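PDB 3CDX: Succinylglutamatedesuccinylase/aspartoacylase from Rhodobacter sphaeroides 2.4.1, which probably hydrolyses amide or ester bonds as a metal-dependent enzyme of the succinylglutamate desuccinylase/aspartoacylase family, here holding a calcium ion. Local coordinates for residues A[84-89]-A[241-245]; A[183-189]-A[257-263]; A[231-235]-A[247-251]. All coordinates share one frame; numbering follows the deposited sequence.

How the contacts relate
Contact 3 joins helix 223-239 to the loop after it, contact 1 sets the first part of that loop against the start of strand 87-92, and contact 2 pairs two strands. Contact 2 (183-189 with 257-263) lies nearest the middle of the chain, about half its residues buried, and rests on regular parallel backbone bonding. Contact 3 (231-235 with 247-251) is a surface contact in which helix side chains bind loop backbone. Contact 1 (84-89 with 241-245), partly buried and farther out, has one direct bond, a shared water and a small valine cluster. Contacts 2 and 3 meet at Gly183 O, which accepts from Arg231 and Gln251; contacts 1 and 3 meet where Ile243 packs on Leu234.

Contact 1 of 3, residues A[84-89]-A[241-245]; sequences EVQGRV and GVIEG
Val242 O takes the one direct hydrogen bond between residues 84-89 and 241-245, from Gln86 N at 2.7 Å. The donor lies in the carbonyl plane, on a lone pair, and the N-H points to the oxygen at 160°. The same oxygen also meets Val85 CA at 3.3 Å in a CA-H...O contact, and Gln86 O receives a like approach from Val242 CA, so weaker CA-H...O contacts accompany the bond. A water completes the polar part: it donates to Glu84 O at 2.6 Å and to Glu244 OE2, and accepts from Glu244 N at 2.7 Å, bridging Glu84 and Glu244 of the two segments.

The apolar part centres on Val242. With CG1 anti to the backbone N (chi1 175°), this methyl reaches Val89 CG2 at 3.8 Å and lies alongside Val85 CG1 at 4.0 Å, the Val85 and Val242 side chains pointing the same way. Its other methyl, CG2, rests against Gln86 O. Ile243 adds its CG2, which sits 3.6 Å from Glu84 O and more loosely by Val85 CG2.

Gly241, with positive phi, closes helix 223-239 in a Schellman motif, and the residues after it lie against the start of strand 87-92. That strand is bonded on one flank to strand 40-50 and on the other to strand 55-60. Val89 and Ile243 both pack on Leu237, while Val85 touches Val48 and Val242 touches Pro54; the contact thus ties the helix terminus to the beginning of a strand in the catalytic domain's sheet.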
loop_
_atom_site.group_PDB
_atom_site.type_symbol
_atom_site.label_atom_id
_atom_site.label_comp_id
_atom_site.label_asym_id
_atom_site.label_seq_id
_atom_site.Cartn_x
_atom_site.Cartn_y
_atom_site.Cartn_z
ATOM N N GLU A 84 -29.192 -40.201 5.446
ATOM C CA GLU A 84 -28.055 -40.970 6.002
ATOM C C GLU A 84 -27.732 -40.561 7.441
ATOM O O GLU A 84 -26.832 -41.139 8.074
ATOM C CB GLU A 84 -26.767 -40.802 5.180
ATOM C CG GLU A 84 -26.893 -40.726 3.665
ATOM C CD GLU A 84 -25.618 -40.186 3.031
ATOM O OE1 GLU A 84 -24.569 -40.858 3.154
ATOM O OE2 GLU A 84 -25.659 -39.090 2.415
ATOM N N VAL A 85 -28.452 -39.564 7.945
ATOM C CA VAL A 85 -28.084 -38.862 9.180
ATOM C C VAL A 85 -28.990 -39.162 10.376
ATOM O O VAL A 85 -30.218 -39.173 10.248
ATOM C CB VAL A 85 -27.979 -37.338 8.895
ATOM C CG1 VAL A 85 -28.064 -36.481 10.149
ATOM C CG2 VAL A 85 -26.695 -37.065 8.134
ATOM N N GLN A 86 -28.360 -39.436 11.521
ATOM C CA GLN A 86 -29.049 -39.538 12.808
ATOM C C GLN A 86 -28.476 -38.552 13.810
ATOM O O GLN A 86 -27.531 -38.845 14.558
ATOM C CB GLN A 86 -29.070 -40.983 13.342
ATOM C CG GLN A 86 -29.984 -41.922 12.544
ATOM C CD GLN A 86 -31.469 -41.641 12.740
ATOM O OE1 GLN A 86 -31.919 -41.327 13.853
ATOM N NE2 GLN A 86 -32.241 -41.749 11.659
ATOM N N GLY A 87 -29.053 -37.354 13.786
ATOM C CA GLY A 87 -28.528 -36.239 14.534
ATOM C C GLY A 87 -28.461 -35.006 13.647
ATOM O O GLY A 87 -29.411 -34.691 12.927
ATOM N N ARG A 88 -27.318 -34.317 13.683
ATOM C CA ARG A 88 -27.186 -33.033 12.981
ATOM C C ARG A 88 -25.735 -32.756 12.629
ATOM O O ARG A 88 -24.845 -32.901 13.478
ATOM C CB ARG A 88 -27.776 -31.882 13.804
ATOM C CG ARG A 88 -27.847 -30.541 13.031
ATOM C CD ARG A 88 -28.639 -29.453 13.768
ATOM N NE ARG A 88 -28.228 -29.377 15.166
ATOM C CZ ARG A 88 -28.776 -28.580 16.075
ATOM N NH1 ARG A 88 -28.328 -28.618 17.321
ATOM N NH2 ARG A 88 -29.766 -27.754 15.754
ATOM N N VAL A 89 -25.530 -32.380 11.361
ATOM C CA VAL A 89 -24.222 -31.983 10.808
ATOM C C VAL A 89 -24.311 -30.524 10.305
ATOM O O VAL A 89 -25.144 -30.201 9.458
ATOM C CB VAL A 89 -23.770 -32.906 9.662
ATOM C CG1 VAL A 89 -22.329 -32.567 9.215
ATOM C CG2 VAL A 89 -23.863 -34.408 10.102
ATOM N N GLY A 241 -21.958 -41.847 15.735
ATOM C CA GLY A 241 -23.203 -42.554 15.420
ATOM C C GLY A 241 -24.202 -41.747 14.619
ATOM O O GLY A 241 -25.409 -42.014 14.658
ATOM N N VAL A 242 -23.704 -40.759 13.871
ATOM C CA VAL A 242 -24.551 -39.856 13.076
ATOM C C VAL A 242 -24.806 -40.455 11.682
ATOM O O VAL A 242 -25.851 -40.255 11.096
ATOM C CB VAL A 242 -23.931 -38.410 13.019
ATOM C CG1 VAL A 242 -24.705 -37.480 12.100
ATOM C CG2 VAL A 242 -23.851 -37.838 14.409
ATOM N N ILE A 243 -23.834 -41.196 11.162
ATOM C CA ILE A 243 -24.036 -41.951 9.947
ATOM C C ILE A 243 -23.583 -43.386 10.187
ATOM O O ILE A 243 -22.843 -43.666 11.128
ATOM C CB ILE A 243 -23.279 -41.340 8.718
ATOM C CG1 ILE A 243 -21.788 -41.659 8.791
ATOM C CG2 ILE A 243 -23.531 -39.814 8.629
ATOM C CD1 ILE A 243 -20.961 -41.093 7.661
ATOM N N GLU A 244 -24.009 -44.282 9.299
ATOM C CA GLU A 244 -23.779 -45.722 9.448
ATOM C C GLU A 244 -22.307 -46.096 9.182
ATOM O O GLU A 244 -21.646 -45.547 8.279
ATOM C CB GLU A 244 -24.729 -46.508 8.526
ATOM C CG GLU A 244 -26.241 -46.198 8.747
ATOM C CD GLU A 244 -27.140 -46.480 7.496
ATOM O OE1 GLU A 244 -27.308 -47.685 7.150
ATOM O OE2 GLU A 244 -27.682 -45.494 6.876
ATOM N N GLY A 245 -21.800 -47.019 9.996
ATOM C CA GLY A 245 -20.539 -47.659 9.717
ATOM C C GLY A 245 -19.586 -47.475 10.851
ATOM O O GLY A 245 -19.952 -46.932 11.890
HETATM O O HOH W 1 -25.678 -43.377 7.312
#

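Contact 2 of 3, residues A[183-189]-A[257-263]; sequences GAPHNVV and GTRHMMV
Strands 186-189 and 259-262 run parallel, and Asn187 is bonded through both backbone and side chain. Its N donates to Arg259 O, and its O accepts from Met261 N at 2.8 Å. Its side chain adds a bond from Asn187 ND2 to His260 ND1 at 3.0 Å. This last bond meets the ring at its edge, close to the ring plane, although amide and imidazole are turned 81° against each other. With CG anti to the backbone N (chi1 174°), the amide stands beside the histidine, while Asn187 CB packs on Thr258 CG2.

Further bonds continue the pairing at both ends: Arg259 N to Pro185 O, Val189 N to Met261 O and Val263 N to Val189 O. Ahead of the strands, Thr258 OG1 donates to Ala184 O at 2.9 Å. On the face carrying His186 and Val188, Met261 CG comes within 3.5 Å of His186 CD2, approaching the ring obliquely, and Val188 CG1 meets Val263 CG2 at 3.9 Å. One water links His186 NE2 to Arg259 NH1.

Second-shell residues hold these groups. Thr161 bonds Asn187 OD1, Glu180 OE2, on helix 169-182, is hydrogen-bonded to His260 NE2, and Asp339 forms a salt bridge with Arg259. Trp319 lies against Val188 and Val263.

Because ND1 of His260 accepts a hydrogen bond from the amide, it is probably unprotonated, with the ring hydrogen on NE2 facing Glu180. The carboxylate and the amide together probably fix the rotation of the imidazole, so that a polar chain runs from Thr161 through Asn187 and His260 to Glu180.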
loop_
_atom_site.group_PDB
_atom_site.type_symbol
_atom_site.label_atom_id
_atom_site.label_comp_id
_atom_site.label_asym_id
_atom_site.label_seq_id
_atom_site.Cartn_x
_atom_site.Cartn_y
_atom_site.Cartn_z
ATOM N N GLY A 183 -8.546 -40.829 12.627
ATOM C CA GLY A 183 -7.611 -41.765 11.973
ATOM C C GLY A 183 -6.557 -41.155 11.076
ATOM O O GLY A 183 -6.267 -41.696 9.989
ATOM N N ALA A 184 -5.969 -40.040 11.516
ATOM C CA ALA A 184 -4.799 -39.485 10.834
ATOM C C ALA A 184 -3.571 -40.258 11.341
ATOM O O ALA A 184 -3.617 -40.848 12.422
ATOM C CB ALA A 184 -4.667 -37.998 11.104
ATOM N N PRO A 185 -2.475 -40.269 10.577
ATOM C CA PRO A 185 -1.339 -41.067 11.089
ATOM C C PRO A 185 -0.917 -40.687 12.491
ATOM O O PRO A 185 -0.517 -41.578 13.240
ATOM C CB PRO A 185 -0.209 -40.775 10.095
ATOM C CG PRO A 185 -0.868 -40.297 8.872
ATOM C CD PRO A 185 -2.204 -39.688 9.247
ATOM N N HIS A 186 -0.966 -39.384 12.826
ATOM C CA HIS A 186 -0.600 -38.916 14.152
ATOM C C HIS A 186 -1.638 -37.995 14.756
ATOM O O HIS A 186 -2.286 -37.242 14.048
ATOM C CB HIS A 186 0.702 -38.156 14.130
ATOM C CG HIS A 186 1.866 -38.976 13.698
ATOM N ND1 HIS A 186 2.340 -38.965 12.405
ATOM C CD2 HIS A 186 2.643 -39.853 14.387
ATOM C CE1 HIS A 186 3.359 -39.807 12.318
ATOM N NE2 HIS A 186 3.565 -40.351 13.510
ATOM N N ASN A 187 -1.788 -38.086 16.075
ATOM C CA ASN A 187 -2.597 -37.166 16.845
ATOM C C ASN A 187 -1.655 -36.527 17.792
ATOM O O ASN A 187 -0.917 -37.247 18.478
ATOM C CB ASN A 187 -3.701 -37.883 17.615
ATOM C CG ASN A 187 -4.443 -36.948 18.527
ATOM O OD1 ASN A 187 -4.996 -35.957 18.069
ATOM N ND2 ASN A 187 -4.489 -37.265 19.818
ATOM N N VAL A 188 -1.627 -35.193 17.798
ATOM C CA VAL A 188 -0.698 -34.431 18.613
ATOM C C VAL A 188 -1.394 -33.663 19.757
ATOM O O VAL A 188 -2.255 -32.819 19.518
ATOM C CB VAL A 188 0.138 -33.432 17.738
ATOM C CG1 VAL A 188 1.274 -32.851 18.527
ATOM C CG2 VAL A 188 0.673 -34.132 16.478
ATOM N N VAL A 189 -1.012 -33.985 20.995
ATOM C CA VAL A 189 -1.467 -33.284 22.210
ATOM C C VAL A 189 -0.424 -32.225 22.546
ATOM O O VAL A 189 0.774 -32.551 22.652
ATOM C CB VAL A 189 -1.674 -34.292 23.375
ATOM C CG1 VAL A 189 -2.349 -33.626 24.594
ATOM C CG2 VAL A 189 -2.513 -35.459 22.900
ATOM N N GLY A 257 -3.929 -47.978 13.042
ATOM C CA GLY A 257 -4.497 -46.680 13.428
ATOM C C GLY A 257 -3.525 -45.578 13.790
ATOM O O GLY A 257 -2.338 -45.641 13.494
ATOM N N THR A 258 -4.073 -44.567 14.455
ATOM C CA THR A 258 -3.422 -43.337 14.817
ATOM C C THR A 258 -2.401 -43.550 15.926
ATOM O O THR A 258 -2.661 -44.299 16.867
ATOM C CB THR A 258 -4.530 -42.369 15.344
ATOM O OG1 THR A 258 -5.459 -42.090 14.286
ATOM C CG2 THR A 258 -3.981 -41.089 15.931
ATOM N N ARG A 259 -1.261 -42.872 15.816
ATOM C CA ARG A 259 -0.229 -42.882 16.854
ATOM C C ARG A 259 -0.252 -41.526 17.599
ATOM O O ARG A 259 -0.161 -40.443 16.972
ATOM C CB ARG A 259 1.157 -43.214 16.240
ATOM C CG ARG A 259 2.361 -43.402 17.244
ATOM C CD ARG A 259 3.695 -43.783 16.514
ATOM N NE ARG A 259 4.905 -43.378 17.262
ATOM C CZ ARG A 259 6.157 -43.273 16.753
ATOM N NH1 ARG A 259 6.410 -43.572 15.479
ATOM N NH2 ARG A 259 7.181 -42.870 17.519
ATOM N N HIS A 260 -0.394 -41.588 18.931
ATOM C CA HIS A 260 -0.503 -40.387 19.713
ATOM C C HIS A 260 0.884 -39.873 20.070
ATOM O O HIS A 260 1.780 -40.615 20.499
ATOM C CB HIS A 260 -1.303 -40.577 21.008
ATOM C CG HIS A 260 -2.729 -40.992 20.827
ATOM N ND1 HIS A 260 -3.701 -40.152 20.325
ATOM C CD2 HIS A 260 -3.366 -42.139 21.164
ATOM C CE1 HIS A 260 -4.864 -40.781 20.309
ATOM N NE2 HIS A 260 -4.685 -41.989 20.811
ATOM N N MET A 261 1.028 -38.569 19.946
ATOM C CA MET A 261 2.277 -37.921 20.135
ATOM C C MET A 261 1.960 -36.680 20.912
ATOM O O MET A 261 0.782 -36.395 21.199
ATOM C CB MET A 261 2.883 -37.590 18.761
ATOM C CG MET A 261 2.767 -38.751 17.737
ATOM S SD MET A 261 3.981 -40.099 18.108
ATOM C CE MET A 261 5.537 -39.310 17.668
ATOM N N MET A 262 3.007 -35.920 21.219
ATOM C CA MET A 262 2.873 -34.757 22.037
ATOM C C MET A 262 4.023 -33.800 21.784
ATOM O O MET A 262 5.112 -34.198 21.336
ATOM C CB MET A 262 2.757 -35.137 23.548
ATOM C CG MET A 262 3.954 -35.888 24.201
ATOM S SD MET A 262 3.753 -36.249 26.030
ATOM C CE MET A 262 3.661 -34.643 26.721
ATOM N N VAL A 263 3.749 -32.535 22.071
ATOM C CA VAL A 263 4.712 -31.483 22.049
ATOM C C VAL A 263 4.562 -30.768 23.388
ATOM O O VAL A 263 3.490 -30.226 23.682
ATOM C CB VAL A 263 4.439 -30.464 20.900
ATOM C CG1 VAL A 263 5.400 -29.297 21.025
ATOM C CG2 VAL A 263 4.588 -31.132 19.519
HETATM O O HOH W 2 -6.139 -38.777 14.185
HETATM O O HOH W 3 0.061 -44.039 12.673
HETATM O O HOH W 4 4.569 -43.020 13.352
#

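Contact 3 of 3, residues A[231-235]-A[247-251]; sequences RGILN and PETAQ
Helix 223-239 binds the loop leading on to strand 259-271 through two residues one turn apart, Arg231 and Asn235, which hold the backbone of residues 248-250. Asn235 pairs its amide with both backbone polar atoms of Glu248: OD1 accepts from Glu248 N at 2.9 Å, and ND2 donates to Glu248 O at 2.7 Å. The two bonds are reasonably straight at the hydrogen, but Glu248 N stands well above the plane of the side-chain carbonyl. Pro247 CB packs on Asn235 CG at 3.7 Å.

Arg231 reaches farther along the loop. Its chain starts out extended and bends at chi3 (75°), bringing the guanidinium end-on to Ala250 O, which both terminal nitrogens share: NH1 at 2.8 Å with a straight bond of 162°, NH2 at 3.2 Å with a more bent one. The oxygen lies in the guanidinium plane. Over one face lies the Glu248 carbonyl, its O 3.0 Å from Arg231 CZ but not lined up with an N-H, and beside it Thr249 CA.

Gly183 O, just past helix 169-182, accepts from Arg231 NH2 and Gln251 NE2, and Phe182 O from Asn235 ND2. A leucine in place of Arg231 takes away both guanidinium donors of Ala250 O and one partner of Gly183 O, and the loop round Ala250 would probably be freer to shift.

Across this contact helix side chains bind loop main-chain atoms, while Gln251 and Thr249 add side-chain bonds to Gly183 O and Ala256 O. The positive charge of Arg231 is probably offset by the partial negative charges of Ala250 O and Gly183 O.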
loop_
_atom_site.group_PDB
_atom_site.type_symbol
_atom_site.label_atom_id
_atom_site.label_comp_id
_atom_site.label_asym_id
_atom_site.label_seq_id
_atom_site.Cartn_x
_atom_site.Cartn_y
_atom_site.Cartn_z
ATOM N N ARG A 231 -11.633 -38.628 4.610
ATOM C CA ARG A 231 -11.930 -39.831 5.421
ATOM C C ARG A 231 -12.169 -39.477 6.913
ATOM O O ARG A 231 -13.038 -40.035 7.545
ATOM C CB ARG A 231 -10.817 -40.871 5.261
ATOM C CG ARG A 231 -11.117 -42.249 5.894
ATOM C CD ARG A 231 -9.948 -43.200 5.810
ATOM N NE ARG A 231 -8.899 -42.878 6.762
ATOM C CZ ARG A 231 -7.815 -43.627 6.952
ATOM N NH1 ARG A 231 -7.654 -44.749 6.270
ATOM N NH2 ARG A 231 -6.917 -43.280 7.842
ATOM N N GLY A 232 -11.380 -38.561 7.472
ATOM C CA GLY A 232 -11.447 -38.301 8.915
ATOM C C GLY A 232 -12.779 -37.752 9.350
ATOM O O GLY A 232 -13.252 -38.062 10.453
ATOM N N ILE A 233 -13.382 -36.903 8.513
ATOM C CA ILE A 233 -14.656 -36.319 8.877
ATOM C C ILE A 233 -15.810 -37.314 8.791
ATOM O O ILE A 233 -16.706 -37.271 9.632
ATOM C CB ILE A 233 -14.954 -34.949 8.173
ATOM C CG1 ILE A 233 -15.080 -35.067 6.647
ATOM C CG2 ILE A 233 -13.854 -33.912 8.565
ATOM C CD1 ILE A 233 -15.415 -33.707 5.937
ATOM N N LEU A 234 -15.774 -38.199 7.790
ATOM C CA LEU A 234 -16.709 -39.339 7.716
ATOM C C LEU A 234 -16.557 -40.242 8.934
ATOM O O LEU A 234 -17.544 -40.578 9.561
ATOM C CB LEU A 234 -16.460 -40.189 6.465
ATOM C CG LEU A 234 -16.926 -39.653 5.122
ATOM C CD1 LEU A 234 -16.418 -40.594 4.021
ATOM C CD2 LEU A 234 -18.441 -39.494 5.067
ATOM N N ASN A 235 -15.313 -40.627 9.240
ATOM C CA ASN A 235 -14.980 -41.396 10.440
ATOM C C ASN A 235 -15.502 -40.748 11.718
ATOM O O ASN A 235 -16.015 -41.435 12.608
ATOM C CB ASN A 235 -13.469 -41.548 10.598
ATOM C CG ASN A 235 -12.860 -42.594 9.681
ATOM O OD1 ASN A 235 -13.555 -43.288 8.944
ATOM N ND2 ASN A 235 -11.537 -42.688 9.714
ATOM N N PRO A 247 -15.339 -46.336 11.758
ATOM C CA PRO A 247 -14.175 -45.620 11.206
ATOM C C PRO A 247 -13.173 -46.517 10.462
ATOM O O PRO A 247 -12.933 -47.663 10.862
ATOM C CB PRO A 247 -13.526 -45.028 12.448
ATOM C CG PRO A 247 -14.702 -44.778 13.341
ATOM C CD PRO A 247 -15.522 -46.027 13.187
ATOM N N GLU A 248 -12.616 -45.991 9.374
ATOM C CA GLU A 248 -11.484 -46.612 8.692
ATOM C C GLU A 248 -10.193 -45.868 9.054
ATOM O O GLU A 248 -10.028 -44.658 8.775
ATOM C CB GLU A 248 -11.709 -46.699 7.172
ATOM C CG GLU A 248 -10.477 -47.251 6.386
ATOM C CD GLU A 248 -9.988 -48.622 6.917
ATOM O OE1 GLU A 248 -10.697 -49.630 6.703
ATOM O OE2 GLU A 248 -8.908 -48.700 7.543
ATOM N N THR A 249 -9.284 -46.595 9.690
ATOM C CA THR A 249 -8.131 -45.993 10.351
ATOM C C THR A 249 -6.806 -46.597 9.894
ATOM O O THR A 249 -5.750 -46.284 10.462
ATOM C CB THR A 249 -8.261 -46.118 11.890
ATOM O OG1 THR A 249 -8.262 -47.497 12.272
ATOM C CG2 THR A 249 -9.558 -45.453 12.417
ATOM N N ALA A 250 -6.867 -47.485 8.895
ATOM C CA ALA A 250 -5.682 -48.082 8.276
ATOM C C ALA A 250 -4.813 -46.955 7.718
ATOM O O ALA A 250 -5.317 -45.998 7.154
ATOM C CB ALA A 250 -6.086 -49.070 7.149
ATOM N N GLN A 251 -3.511 -47.070 7.909
ATOM C CA GLN A 251 -2.593 -46.031 7.496
ATOM C C GLN A 251 -1.856 -46.503 6.263
ATOM O O GLN A 251 -1.703 -47.723 6.049
ATOM C CB GLN A 251 -1.625 -45.702 8.634
ATOM C CG GLN A 251 -2.353 -45.266 9.920
ATOM C CD GLN A 251 -3.203 -44.019 9.716
ATOM O OE1 GLN A 251 -2.819 -43.091 8.988
ATOM N NE2 GLN A 251 -4.371 -44.000 10.330
#